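Local structure of PfhB2 (Pasteurella multocida, 6U8T) at the interface of chains A and B. The protein contains a domain of the YopT family of papain-like cysteine proteases, which probably acts as a virulence-associated toxin by cleaving host proteins. Numbering follows the deposited sequence. Chains: chain A/B, PfhB2.

The interface of chains A and B. Residues chain A 164-166, 173, 175, 181; chain B 42, 45, 49, 62.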
# COMPACT_ATOMS: atom_id res chain seq x y z
N SER A 164 -3.24 12.01 -14.23
CA SER A 164 -3.77 13.34 -14.64
C SER A 164 -4.75 13.17 -15.81
O SER A 164 -4.85 12.08 -16.39
CB SER A 164 -2.67 14.27 -14.93
OG SER A 164 -1.77 13.65 -15.83
N ALA A 165 -5.52 14.20 -16.07
CA ALA A 165 -6.57 14.19 -17.11
C ALA A 165 -6.70 15.60 -17.67
O ALA A 165 -6.44 16.57 -16.93
CB ALA A 165 -7.85 13.68 -16.51
N LEU A 166 -7.02 15.69 -18.94
CA LEU A 166 -7.54 16.93 -19.57
C LEU A 166 -8.91 16.60 -20.15
O LEU A 166 -9.02 15.63 -20.94
CB LEU A 166 -6.55 17.36 -20.65
CG LEU A 166 -6.96 18.56 -21.51
CD1 LEU A 166 -6.93 19.87 -20.73
CD2 LEU A 166 -6.06 18.63 -22.71
N VAL A 173 -8.65 13.19 -22.17
CA VAL A 173 -7.26 12.66 -22.25
C VAL A 173 -6.88 12.20 -20.83
O VAL A 173 -6.99 13.01 -19.91
CB VAL A 173 -6.30 13.69 -22.82
CG1 VAL A 173 -4.88 13.15 -22.89
CG2 VAL A 173 -6.78 14.13 -24.20
N PHE A 175 -3.84 10.41 -18.45
CA PHE A 175 -2.39 10.13 -18.44
C PHE A 175 -2.01 9.44 -17.13
O PHE A 175 -2.30 9.98 -16.03
CB PHE A 175 -1.58 11.40 -18.68
CG PHE A 175 -0.10 11.20 -18.54
CD1 PHE A 175 0.63 10.61 -19.55
CD2 PHE A 175 0.55 11.60 -17.38
CE1 PHE A 175 1.99 10.43 -19.42
CE2 PHE A 175 1.92 11.45 -17.27
CZ PHE A 175 2.64 10.86 -18.29
N GLU A 181 -0.44 7.62 -22.20
CA GLU A 181 -1.50 8.58 -22.51
C GLU A 181 -2.55 7.93 -23.40
O GLU A 181 -2.20 7.25 -24.37
CB GLU A 181 -0.86 9.80 -23.17
CG GLU A 181 -1.82 10.97 -23.28
CD GLU A 181 -1.23 12.13 -24.03
OE1 GLU A 181 -0.21 12.65 -23.57
OE2 GLU A 181 -1.75 12.44 -25.11
N CYS B 42 3.22 14.05 -13.91
CA CYS B 42 1.85 14.56 -14.09
C CYS B 42 1.88 16.10 -14.08
O CYS B 42 1.20 16.70 -14.95
CB CYS B 42 0.90 14.00 -13.04
SG CYS B 42 0.48 12.27 -13.37
N TRP B 45 3.27 17.06 -17.51
CA TRP B 45 2.22 16.75 -18.50
C TRP B 45 1.13 17.85 -18.47
O TRP B 45 0.72 18.31 -19.51
CB TRP B 45 1.64 15.37 -18.20
CG TRP B 45 0.69 14.87 -19.25
CD1 TRP B 45 1.00 14.17 -20.38
CD2 TRP B 45 -0.75 15.01 -19.24
NE1 TRP B 45 -0.14 13.85 -21.06
CE2 TRP B 45 -1.22 14.35 -20.40
CE3 TRP B 45 -1.67 15.61 -18.36
CZ2 TRP B 45 -2.58 14.25 -20.70
CZ3 TRP B 45 -3.02 15.50 -18.66
CH2 TRP B 45 -3.46 14.85 -19.82
N LYS B 49 0.25 20.42 -21.58
CA LYS B 49 -1.09 20.44 -22.23
C LYS B 49 -1.72 21.83 -22.17
O LYS B 49 -2.40 22.21 -23.11
CB LYS B 49 -2.00 19.42 -21.58
CG LYS B 49 -1.63 17.99 -21.90
CD LYS B 49 -1.65 17.65 -23.36
CE LYS B 49 -1.66 16.16 -23.57
NZ LYS B 49 -2.18 15.85 -24.92
N TYR B 62 7.35 13.72 -25.60
CA TYR B 62 7.66 12.40 -26.09
C TYR B 62 8.78 12.47 -27.14
O TYR B 62 8.70 13.33 -28.02
CB TYR B 62 6.39 11.73 -26.62
CG TYR B 62 5.26 11.72 -25.60
CD1 TYR B 62 5.48 11.34 -24.27
CD2 TYR B 62 3.97 12.10 -25.95
CE1 TYR B 62 4.45 11.32 -23.35
CE2 TYR B 62 2.93 12.06 -25.05
CZ TYR B 62 3.17 11.70 -23.74
OH TYR B 62 2.20 11.72 -22.81
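B:Trp45 and A:Phe175 meet face to face because each holds CG anti to its own backbone N, at chi1 -172° and 174°, which sends the indole off helix 20-51 of chain B and the phenyl off strand 171-176 of chain A so that the two side chains run antiparallel, alongside one another. The phenyl stacks on the five-membered ring of the indole, centroids 4.0 Å apart and planes only 8° from parallel. A:Phe175 CB lies over the middle of the same face, 3.4 Å from B:Trp45 CE2, and A:Ser164 OG approaches this face near CE3. On the opposite face sits the aliphatic CG of B:Lys49, a turn further along the helix, so the indole is sandwiched. Its rim is fitted too: A:Val173 CG1 abuts the edge 3.4 Å from B:Trp45 CZ2, and the backbone of A:Ala165 and A:Leu166 borders the far end of the six-membered ring.

The indole N-H points almost straight, in the ring plane, at the carboxylate of A:Glu181, with B:Trp45 NE1 2.8 Å from A:Glu181 OE1. B:Tyr62 OH donates to the same A:Glu181 OE1 at 2.7 Å, from the other face of the carboxylate, so two donors grip one oxygen. B:Lys49 comes tip to tip with the other oxygen, a long salt bridge that may help hold the acid ionised.

B:Cys42, the likely nucleophile of the papain-like fold, lies one helical turn before B:Trp45. The two-fold interface thus packs its helix against the partner's sheet, an arrangement suggestive of a domain swap, though the structure alone does not show that this dimer is biological. B:Cys42 SG makes only a weak hydrogen bond to A:Ser164 OG, at 3.6 Å.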